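Local coordinates for regulator of Ty1 transposition protein 107 (PDB 3T7K) that binds the phosphorylated tail of histone H2A through its C-terminal tandem BRCT repeats, linking the protein to DNA damage repair, at residues C[171-183]-C[207-219]. Sequence-based numbering, arbitrary orientation.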
loop_
_atom_site.group_PDB
_atom_site.type_symbol
_atom_site.label_atom_id
_atom_site.label_comp_id
_atom_site.label_asym_id
_atom_site.label_seq_id
_atom_site.Cartn_x
_atom_site.Cartn_y
_atom_site.Cartn_z
ATOM N N VAL C 171 24.999 11.040 12.547
ATOM C CA VAL C 171 25.189 11.536 13.907
ATOM C C VAL C 171 26.598 12.074 14.155
ATOM O O VAL C 171 27.598 11.426 13.836
ATOM C CB VAL C 171 24.864 10.459 14.939
ATOM C CG1 VAL C 171 25.037 11.015 16.344
ATOM C CG2 VAL C 171 23.434 9.961 14.724
ATOM N N LEU C 172 26.670 13.267 14.732
ATOM C CA LEU C 172 27.944 13.922 14.954
ATOM C C LEU C 172 28.237 13.994 16.439
ATOM O O LEU C 172 27.471 14.575 17.204
ATOM C CB LEU C 172 27.920 15.336 14.371
ATOM C CG LEU C 172 27.894 15.495 12.854
ATOM C CD1 LEU C 172 27.772 16.966 12.484
ATOM C CD2 LEU C 172 29.139 14.890 12.228
ATOM N N ARG C 173 29.338 13.385 16.860
ATOM C CA ARG C 173 29.823 13.640 18.203
ATOM C C ARG C 173 30.343 15.068 18.155
ATOM O O ARG C 173 31.396 15.336 17.580
ATOM C CB ARG C 173 30.916 12.643 18.593
ATOM C CG ARG C 173 32.022 12.494 17.568
ATOM C CD ARG C 173 32.186 11.053 17.127
ATOM N NE ARG C 173 33.183 10.937 16.069
ATOM C CZ ARG C 173 32.973 11.311 14.811
ATOM N NH1 ARG C 173 31.799 11.832 14.458
ATOM N NH2 ARG C 173 33.935 11.168 13.911
ATOM N N SER C 174 29.572 15.992 18.718
ATOM C CA SER C 174 29.841 17.416 18.551
ATOM C C SER C 174 31.272 17.790 18.922
ATOM O O SER C 174 31.996 18.396 18.133
ATOM C CB SER C 174 28.858 18.234 19.385
ATOM O OG SER C 174 29.506 19.339 19.992
ATOM N N LYS C 175 31.665 17.423 20.134
ATOM C CA LYS C 175 32.984 17.743 20.670
ATOM C C LYS C 175 34.127 17.281 19.761
ATOM O O LYS C 175 35.118 17.985 19.589
ATOM C CB LYS C 175 33.115 17.106 22.056
ATOM C CG LYS C 175 32.361 15.777 22.162
ATOM C CD LYS C 175 31.938 15.470 23.589
ATOM C CE LYS C 175 31.121 14.187 23.645
ATOM N NZ LYS C 175 30.599 13.908 25.014
ATOM N N LYS C 176 33.966 16.105 19.168
ATOM C CA LYS C 176 35.036 15.456 18.412
ATOM C C LYS C 176 35.049 15.737 16.902
ATOM O O LYS C 176 36.112 15.884 16.308
ATOM C CB LYS C 176 34.968 13.944 18.647
ATOM C CG LYS C 176 35.801 13.098 17.697
ATOM C CD LYS C 176 35.545 11.618 17.965
ATOM C CE LYS C 176 35.634 11.314 19.457
ATOM N NZ LYS C 176 34.840 10.111 19.850
ATOM N N CYS C 177 33.872 15.818 16.290
ATOM C CA CYS C 177 33.753 15.757 14.831
ATOM C C CYS C 177 34.563 16.799 14.054
ATOM O O CYS C 177 34.699 17.952 14.466
ATOM C CB CYS C 177 32.284 15.838 14.405
ATOM S SG CYS C 177 31.643 17.518 14.389
ATOM N N THR C 178 35.091 16.363 12.914
ATOM C CA THR C 178 35.797 17.231 11.986
ATOM C C THR C 178 34.890 17.486 10.796
ATOM O O THR C 178 33.854 16.835 10.648
ATOM C CB THR C 178 37.033 16.536 11.426
ATOM O OG1 THR C 178 36.609 15.405 10.646
ATOM C CG2 THR C 178 37.956 16.071 12.550
ATOM N N PHE C 179 35.297 18.407 9.928
ATOM C CA PHE C 179 34.530 18.696 8.717
ATOM C C PHE C 179 34.252 17.436 7.901
ATOM O O PHE C 179 33.153 17.259 7.373
ATOM C CB PHE C 179 35.231 19.747 7.856
ATOM C CG PHE C 179 34.646 19.885 6.478
ATOM C CD1 PHE C 179 33.541 20.694 6.257
ATOM C CD2 PHE C 179 35.192 19.201 5.410
ATOM C CE1 PHE C 179 32.997 20.824 4.998
ATOM C CE2 PHE C 179 34.651 19.325 4.141
ATOM C CZ PHE C 179 33.548 20.137 3.937
ATOM N N GLU C 180 35.235 16.549 7.809
ATOM C CA GLU C 180 35.076 15.358 6.981
ATOM C C GLU C 180 33.920 14.458 7.450
ATOM O O GLU C 180 33.372 13.687 6.659
ATOM C CB GLU C 180 36.390 14.576 6.890
ATOM C CG GLU C 180 37.468 15.265 6.042
ATOM C CD GLU C 180 38.372 16.207 6.842
ATOM O OE1 GLU C 180 38.055 16.502 8.016
ATOM O OE2 GLU C 180 39.415 16.643 6.295
ATOM N N ASP C 181 33.548 14.570 8.725
ATOM C CA ASP C 181 32.414 13.810 9.270
ATOM C C ASP C 181 31.059 14.346 8.816
ATOM O O ASP C 181 30.055 13.648 8.890
ATOM C CB ASP C 181 32.449 13.802 10.801
ATOM C CG ASP C 181 33.691 13.128 11.351
ATOM O OD1 ASP C 181 34.131 12.121 10.744
ATOM O OD2 ASP C 181 34.232 13.615 12.377
ATOM N N ILE C 182 31.024 15.594 8.369
ATOM C CA ILE C 182 29.762 16.203 7.980
ATOM C C ILE C 182 29.339 15.771 6.595
ATOM O O ILE C 182 30.080 15.941 5.634
ATOM C CB ILE C 182 29.853 17.724 8.019
ATOM C CG1 ILE C 182 30.375 18.175 9.384
ATOM C CG2 ILE C 182 28.496 18.339 7.728
ATOM C CD1 ILE C 182 30.502 19.671 9.506
ATOM N N ILE C 183 28.133 15.214 6.486
ATOM C CA ILE C 183 27.593 14.835 5.187
ATOM C C ILE C 183 26.740 15.952 4.581
ATOM O O ILE C 183 26.061 16.685 5.299
ATOM C CB ILE C 183 26.785 13.517 5.267
ATOM C CG1 ILE C 183 25.428 13.737 5.935
ATOM C CG2 ILE C 183 27.579 12.468 6.042
ATOM C CD1 ILE C 183 24.507 12.516 5.850
ATOM N N GLN C 207 27.704 24.748 19.463
ATOM C CA GLN C 207 27.795 23.854 18.318
ATOM C C GLN C 207 27.632 24.626 17.016
ATOM O O GLN C 207 28.260 24.300 16.008
ATOM C CB GLN C 207 26.756 22.738 18.425
ATOM C CG GLN C 207 27.037 21.757 19.553
ATOM C CD GLN C 207 25.820 20.927 19.921
ATOM O OE1 GLN C 207 24.676 21.377 19.780
ATOM N NE2 GLN C 207 26.060 19.707 20.393
ATOM N N VAL C 208 26.796 25.658 17.046
ATOM C CA VAL C 208 26.628 26.517 15.894
ATOM C C VAL C 208 27.988 27.121 15.495
ATOM O O VAL C 208 28.373 27.096 14.325
ATOM C CB VAL C 208 25.594 27.631 16.175
ATOM C CG1 VAL C 208 25.497 28.584 15.003
ATOM C CG2 VAL C 208 24.216 27.022 16.490
ATOM N N LYS C 209 28.718 27.649 16.471
ATOM C CA LYS C 209 30.003 28.282 16.184
ATOM C C LYS C 209 30.985 27.293 15.574
ATOM O O LYS C 209 31.560 27.547 14.523
ATOM C CB LYS C 209 30.592 28.903 17.450
ATOM C CG LYS C 209 29.671 29.902 18.123
ATOM C CD LYS C 209 30.018 30.039 19.598
ATOM C CE LYS C 209 29.306 31.217 20.235
ATOM N NZ LYS C 209 29.347 31.132 21.720
ATOM N N LYS C 210 31.173 26.160 16.233
ATOM C CA LYS C 210 32.036 25.114 15.702
ATOM C C LYS C 210 31.712 24.764 14.253
ATOM O O LYS C 210 32.598 24.725 13.403
ATOM C CB LYS C 210 31.938 23.855 16.561
ATOM C CG LYS C 210 32.896 22.742 16.131
ATOM C CD LYS C 210 32.620 21.433 16.869
ATOM C CE LYS C 210 33.514 20.297 16.355
ATOM N NZ LYS C 210 34.677 20.030 17.251
ATOM N N PHE C 211 30.437 24.506 13.967
ATOM C CA PHE C 211 30.068 23.976 12.657
ATOM C C PHE C 211 30.142 25.008 11.546
ATOM O O PHE C 211 30.580 24.708 10.442
ATOM C CB PHE C 211 28.687 23.314 12.699
ATOM C CG PHE C 211 28.674 22.029 13.470
ATOM C CD1 PHE C 211 29.625 21.060 13.223
ATOM C CD2 PHE C 211 27.734 21.803 14.459
ATOM C CE1 PHE C 211 29.630 19.884 13.934
ATOM C CE2 PHE C 211 27.731 20.622 15.174
ATOM C CZ PHE C 211 28.686 19.662 14.913
ATOM N N THR C 212 29.708 26.227 11.825
ATOM C CA THR C 212 29.799 27.269 10.813
ATOM C C THR C 212 31.279 27.515 10.466
ATOM O O THR C 212 31.643 27.719 9.301
ATOM C CB THR C 212 29.117 28.574 11.278
ATOM O OG1 THR C 212 29.627 28.960 12.564
ATOM C CG2 THR C 212 27.626 28.374 11.395
ATOM N N LYS C 213 32.139 27.476 11.472
ATOM C CA LYS C 213 33.564 27.718 11.209
ATOM C C LYS C 213 34.179 26.615 10.346
ATOM O O LYS C 213 34.863 26.895 9.356
ATOM C CB LYS C 213 34.341 27.902 12.500
ATOM C CG LYS C 213 34.186 29.288 13.118
ATOM C CD LYS C 213 35.216 29.530 14.227
ATOM N NZ LYS C 213 36.058 28.757 16.466
ATOM N N LEU C 214 33.909 25.366 10.716
ATOM C CA LEU C 214 34.399 24.213 9.972
ATOM C C LEU C 214 33.974 24.302 8.522
ATOM O O LEU C 214 34.804 24.223 7.612
ATOM C CB LEU C 214 33.857 22.916 10.569
ATOM C CG LEU C 214 34.719 22.037 11.470
ATOM C CD1 LEU C 214 35.298 22.830 12.633
ATOM C CD2 LEU C 214 33.886 20.846 11.975
ATOM N N ILE C 215 32.673 24.463 8.298
ATOM C CA ILE C 215 32.161 24.474 6.945
ATOM C C ILE C 215 32.634 25.707 6.199
ATOM O O ILE C 215 32.943 25.659 5.006
ATOM C CB ILE C 215 30.608 24.434 6.923
ATOM C CG1 ILE C 215 30.110 23.093 7.474
ATOM C CG2 ILE C 215 30.105 24.691 5.498
ATOM C CD1 ILE C 215 28.602 23.057 7.827
ATOM N N ASN C 216 32.673 26.835 6.890
ATOM C CA ASN C 216 33.077 28.046 6.207
ATOM C C ASN C 216 34.572 28.053 5.856
ATOM O O ASN C 216 34.956 28.582 4.828
ATOM C CB ASN C 216 32.548 29.302 6.921
ATOM C CG ASN C 216 31.000 29.430 6.792
ATOM O OD1 ASN C 216 30.427 29.111 5.739
ATOM N ND2 ASN C 216 30.334 29.876 7.858
ATOM N N ASP C 217 35.388 27.386 6.659
ATOM C CA ASP C 217 36.788 27.146 6.300
ATOM C C ASP C 217 36.958 26.254 5.076
ATOM O O ASP C 217 37.824 26.499 4.247
ATOM C CB ASP C 217 37.537 26.491 7.457
ATOM C CG ASP C 217 37.906 27.478 8.542
ATOM O OD1 ASP C 217 37.704 28.689 8.316
ATOM O OD2 ASP C 217 38.405 27.045 9.609
ATOM N N ARG C 218 36.140 25.211 4.967
ATOM C CA ARG C 218 36.382 24.154 3.980
ATOM C C ARG C 218 35.499 24.204 2.740
ATOM O O ARG C 218 35.842 23.627 1.706
ATOM C CB ARG C 218 36.272 22.789 4.658
ATOM C CG ARG C 218 37.071 22.719 5.947
ATOM C CD ARG C 218 38.553 22.479 5.660
ATOM N NE ARG C 218 38.695 21.124 5.133
ATOM C CZ ARG C 218 39.002 20.059 5.870
ATOM N NH1 ARG C 218 39.247 20.191 7.173
ATOM N NH2 ARG C 218 39.087 18.866 5.291
ATOM N N ASP C 219 34.363 24.886 2.841
ATOM C CA ASP C 219 33.404 24.943 1.747
ATOM C C ASP C 219 32.688 26.287 1.806
ATOM O O ASP C 219 31.468 26.347 1.958
ATOM C CB ASP C 219 32.392 23.789 1.866
ATOM C CG ASP C 219 31.880 23.321 0.526
ATOM O OD1 ASP C 219 32.272 23.938 -0.485
ATOM O OD2 ASP C 219 31.076 22.352 0.476
#
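F179 lays one face of its ring under R218, whose CB stands almost exactly on the ring normal, 3.6 Å from the centroid, in a CH-pi contact. With CG anti to the backbone N (chi1 168°), the ring reaches the last turn of helix 205-218 and also touches I215. R218 then bends at chi2 and chi3, bringing one face of its guanidinium against CD2 of the ring, the two planes 42° apart. Its NH2 meets E180 OE2 in a salt bridge, made at the guanidinium edge with the carboxylate turned steeply across it; the modelled length of 2.5 Å is doubtful. Without the ring, as with an alanine at F179, the aliphatic part of R218 would probably lose its support and be freer to turn, weakening its hold on E180. Deeper in, C177 SG makes a sulfur-aromatic contact at the edge of the F211 ring, in its plane and 4.5 Å from the centroid. L172 CD1 and I182 CD1 approach the same ring obliquely, and L200 and V202 add to its surroundings. At the other end K210 stretches out until chi4 turns NZ onto K175 O (3.1 Å), which it meets from above the carbonyl plane. Thus the loop leaving edge strand 168-172 of this BRCT repeat is fastened to the helix by an apolar middle, flanked on one side by a lysine hydrogen bond to a backbone carbonyl and on the other by the R218-E180 salt bridge, which probably leans on the F179 ring.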